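Local coordinates for protein putative transcriptional regulator MarR (Geobacillus stearothermophilus, PDB 2RDP) that probably binds DNA through a winged helix-turn-helix domain and regulates transcription, as a dimeric member of the MarR family, at residues R82-R90 with R99-I109. Residues are numbered along the deposited sequence; the frame is centred on the assembly and turned at random. Where two conformers were deposited one is given.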
# COMPACT_ATOMS: atom_id res chain seq x y z
N ARG A 82 21.06 -6.11 15.21
CA ARG A 82 21.20 -7.36 15.95
C ARG A 82 21.33 -8.54 14.99
O ARG A 82 22.14 -9.42 15.23
CB ARG A 82 20.00 -7.54 16.88
CG ARG A 82 20.30 -7.99 18.32
CD ARG A 82 19.32 -7.33 19.36
NE ARG A 82 17.89 -7.39 19.00
CZ ARG A 82 17.00 -6.38 19.17
NH1 ARG A 82 17.39 -5.21 19.68
NH2 ARG A 82 15.73 -6.53 18.81
N ASN A 83 20.53 -8.55 13.90
CA ASN A 83 20.54 -9.62 12.89
C ASN A 83 21.56 -9.41 11.77
O ASN A 83 21.49 -10.12 10.75
CB ASN A 83 19.17 -9.79 12.20
CG ASN A 83 18.02 -9.99 13.19
OD1 ASN A 83 18.23 -10.34 14.35
ND2 ASN A 83 16.78 -9.75 12.72
N GLY A 84 22.45 -8.43 11.92
CA GLY A 84 23.53 -8.19 10.96
C GLY A 84 23.15 -7.69 9.58
O GLY A 84 23.91 -7.85 8.62
N LEU A 85 21.97 -7.07 9.46
CA LEU A 85 21.52 -6.48 8.19
C LEU A 85 22.04 -5.07 7.99
O LEU A 85 22.19 -4.64 6.86
CB LEU A 85 19.98 -6.40 8.16
CG LEU A 85 19.20 -7.69 8.39
CD1 LEU A 85 17.71 -7.38 8.63
CD2 LEU A 85 19.43 -8.63 7.21
N VAL A 86 22.30 -4.35 9.08
CA VAL A 86 22.80 -2.96 9.04
C VAL A 86 23.80 -2.76 10.17
O VAL A 86 23.80 -3.51 11.14
CB VAL A 86 21.62 -1.87 9.19
CG1 VAL A 86 20.47 -2.13 8.21
CG2 VAL A 86 21.10 -1.77 10.61
N ALA A 87 24.64 -1.75 10.03
CA ALA A 87 25.53 -1.32 11.12
C ALA A 87 25.28 0.16 11.38
O ALA A 87 24.79 0.88 10.51
CB ALA A 87 27.00 -1.55 10.75
N ARG A 88 25.59 0.60 12.59
CA ARG A 88 25.61 2.02 12.93
C ARG A 88 27.01 2.58 12.74
O ARG A 88 27.98 1.98 13.19
CB ARG A 88 25.16 2.21 14.37
CG ARG A 88 23.67 2.11 14.57
CD ARG A 88 23.35 2.28 16.03
NE ARG A 88 22.00 2.81 16.25
CZ ARG A 88 20.95 2.08 16.60
NH1 ARG A 88 19.78 2.67 16.80
NH2 ARG A 88 21.06 0.76 16.76
N VAL A 89 27.13 3.70 12.05
CA VAL A 89 28.44 4.25 11.70
C VAL A 89 28.46 5.73 11.99
O VAL A 89 27.73 6.49 11.36
CB VAL A 89 28.79 4.03 10.18
CG1 VAL A 89 30.17 4.63 9.86
CG2 VAL A 89 28.76 2.56 9.81
N ARG A 90 29.32 6.15 12.91
CA ARG A 90 29.43 7.58 13.18
C ARG A 90 30.33 8.29 12.18
O ARG A 90 31.20 7.67 11.58
CB ARG A 90 29.89 7.87 14.61
CG ARG A 90 31.17 7.21 15.05
CD ARG A 90 31.55 7.73 16.43
NE ARG A 90 30.37 7.80 17.30
CZ ARG A 90 30.13 6.97 18.32
NH1 ARG A 90 29.03 7.12 19.04
NH2 ARG A 90 31.01 6.02 18.64
N ARG A 99 24.98 7.21 11.58
CA ARG A 99 24.16 6.82 10.45
C ARG A 99 24.00 5.31 10.39
O ARG A 99 24.86 4.57 10.87
CB ARG A 99 24.75 7.33 9.14
CG ARG A 99 24.71 8.82 9.00
CD ARG A 99 25.20 9.29 7.64
NE ARG A 99 25.20 10.75 7.61
CZ ARG A 99 26.24 11.50 7.98
NH1 ARG A 99 27.37 10.95 8.41
NH2 ARG A 99 26.14 12.83 7.93
N ILE A 100 22.91 4.86 9.77
CA ILE A 100 22.66 3.46 9.54
C ILE A 100 23.22 3.15 8.17
O ILE A 100 22.97 3.86 7.20
CB ILE A 100 21.13 3.14 9.57
CG1 ILE A 100 20.45 3.76 10.80
CG2 ILE A 100 20.90 1.64 9.53
CD1 ILE A 100 21.27 3.65 12.11
N ARG A 101 24.01 2.08 8.10
CA ARG A 101 24.60 1.64 6.85
C ARG A 101 24.18 0.21 6.54
O ARG A 101 24.34 -0.69 7.38
CB ARG A 101 26.12 1.70 6.93
CG ARG A 101 26.83 0.84 5.92
CD ARG A 101 28.33 1.01 6.06
NE ARG A 101 28.69 2.42 5.91
CZ ARG A 101 29.91 2.92 6.11
NH1 ARG A 101 30.92 2.12 6.46
NH2 ARG A 101 30.11 4.23 5.96
N LEU A 102 23.68 0.02 5.33
CA LEU A 102 23.40 -1.28 4.78
C LEU A 102 24.63 -2.16 4.75
O LEU A 102 25.62 -1.86 4.05
CB LEU A 102 22.86 -1.10 3.35
CG LEU A 102 22.10 -2.26 2.72
CD1 LEU A 102 20.92 -2.69 3.60
CD2 LEU A 102 21.66 -1.90 1.28
N LEU A 103 24.59 -3.26 5.50
CA LEU A 103 25.60 -4.32 5.39
C LEU A 103 25.35 -5.27 4.20
O LEU A 103 24.23 -5.37 3.69
CB LEU A 103 25.70 -5.10 6.70
CG LEU A 103 26.19 -4.28 7.88
CD1 LEU A 103 26.37 -5.16 9.10
CD2 LEU A 103 27.48 -3.57 7.51
N GLU A 104 26.38 -6.00 3.78
CA GLU A 104 26.29 -6.90 2.64
C GLU A 104 25.17 -7.92 2.79
O GLU A 104 24.51 -8.25 1.81
CB GLU A 104 27.62 -7.64 2.40
CG GLU A 104 27.62 -8.56 1.17
CD GLU A 104 28.93 -9.33 1.03
OE1 GLU A 104 29.85 -9.13 1.87
OE2 GLU A 104 29.06 -10.13 0.08
N LYS A 105 24.98 -8.43 4.01
CA LYS A 105 23.91 -9.39 4.29
C LYS A 105 22.53 -8.79 4.03
O LYS A 105 21.67 -9.42 3.43
CB LYS A 105 24.02 -9.92 5.73
CG LYS A 105 22.82 -10.80 6.13
CD LYS A 105 22.94 -11.24 7.65
CE LYS A 105 21.65 -12.27 7.80
NZ LYS A 105 21.78 -12.72 9.27
N GLY A 106 22.33 -7.55 4.47
CA GLY A 106 21.08 -6.85 4.24
C GLY A 106 20.84 -6.57 2.78
O GLY A 106 19.75 -6.82 2.26
N GLU A 107 21.87 -6.04 2.11
CA GLU A 107 21.80 -5.71 0.68
C GLU A 107 21.50 -6.93 -0.20
O GLU A 107 20.70 -6.84 -1.10
CB GLU A 107 23.09 -5.07 0.18
CG GLU A 107 22.90 -4.31 -1.11
CD GLU A 107 24.20 -4.01 -1.81
OE1 GLU A 107 25.22 -4.59 -1.40
OE2 GLU A 107 24.20 -3.21 -2.79
N ARG A 108 22.14 -8.05 0.11
CA ARG A 108 21.95 -9.27 -0.65
C ARG A 108 20.47 -9.66 -0.65
O ARG A 108 19.90 -9.88 -1.71
CB ARG A 108 22.84 -10.40 -0.07
CG ARG A 108 23.80 -10.98 -1.07
CD ARG A 108 24.23 -12.36 -0.63
NE ARG A 108 25.64 -12.41 -0.24
CZ ARG A 108 26.62 -12.87 -1.03
NH1 ARG A 108 26.34 -13.30 -2.27
NH2 ARG A 108 27.87 -12.89 -0.60
N ILE A 109 19.86 -9.69 0.54
CA ILE A 109 18.43 -10.01 0.71
C ILE A 109 17.47 -9.07 -0.05
O ILE A 109 16.59 -9.53 -0.77
CB ILE A 109 18.04 -10.04 2.22
CG1 ILE A 109 18.61 -11.27 2.90
CG2 ILE A 109 16.52 -10.06 2.41
CD1 ILE A 109 18.58 -11.16 4.38
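Ala87 and Arg101 exchange two backbone hydrogen bonds, Ala87 N to Arg101 O (2.9 Å) and Arg101 N to Ala87 O (2.8 Å), both close to straight. Val89 and Arg99 repeat the exchange: Val89 N reaches Arg99 O at 2.7 Å, and Arg99 N returns a bond to Val89 O at 2.9 Å. The backbone of Ile100 turns away from the partner strand and bonds to Leu57. Past the strands, Leu103 N donates to Leu85 O (3.1 Å), linking the turn before strand 86-90 to the N-cap residue of helix 104-124. Gly106, in the first turn of that helix, lacks a side chain, and its CA lies against Leu85 O. Lys105, fully extended beyond CG, passes Gly84 O and spends its ammonium on Asn83 O (NZ to O 3.0 Å); Gly84, with positive phi, closes the Schellman motif of helix 70-82. On one sheet face, Val86 CG2 meets Ile100 CG2 at 3.6 Å, Val86 also packing on helix 42-54 and Ile100 on helix 70-82, while Arg88 lays its aliphatic part beside Ile100 and carries its guanidinium to Asp78 and Glu81. On the opposite face, a bend at chi3 (-57°) places the Arg101 guanidinium with Val89 CG2 3.8 Å above one face, offset toward the rim; valine's methyls offer the flat cation an apolar surface, while NH2 forms a salt bridge with Asp56. Arg99 NH1 forms one with Asp91. This antiparallel beta hairpin, packed on the helix-turn-helix and running into the following helix, is the wing of the MarR-family winged-helix fold.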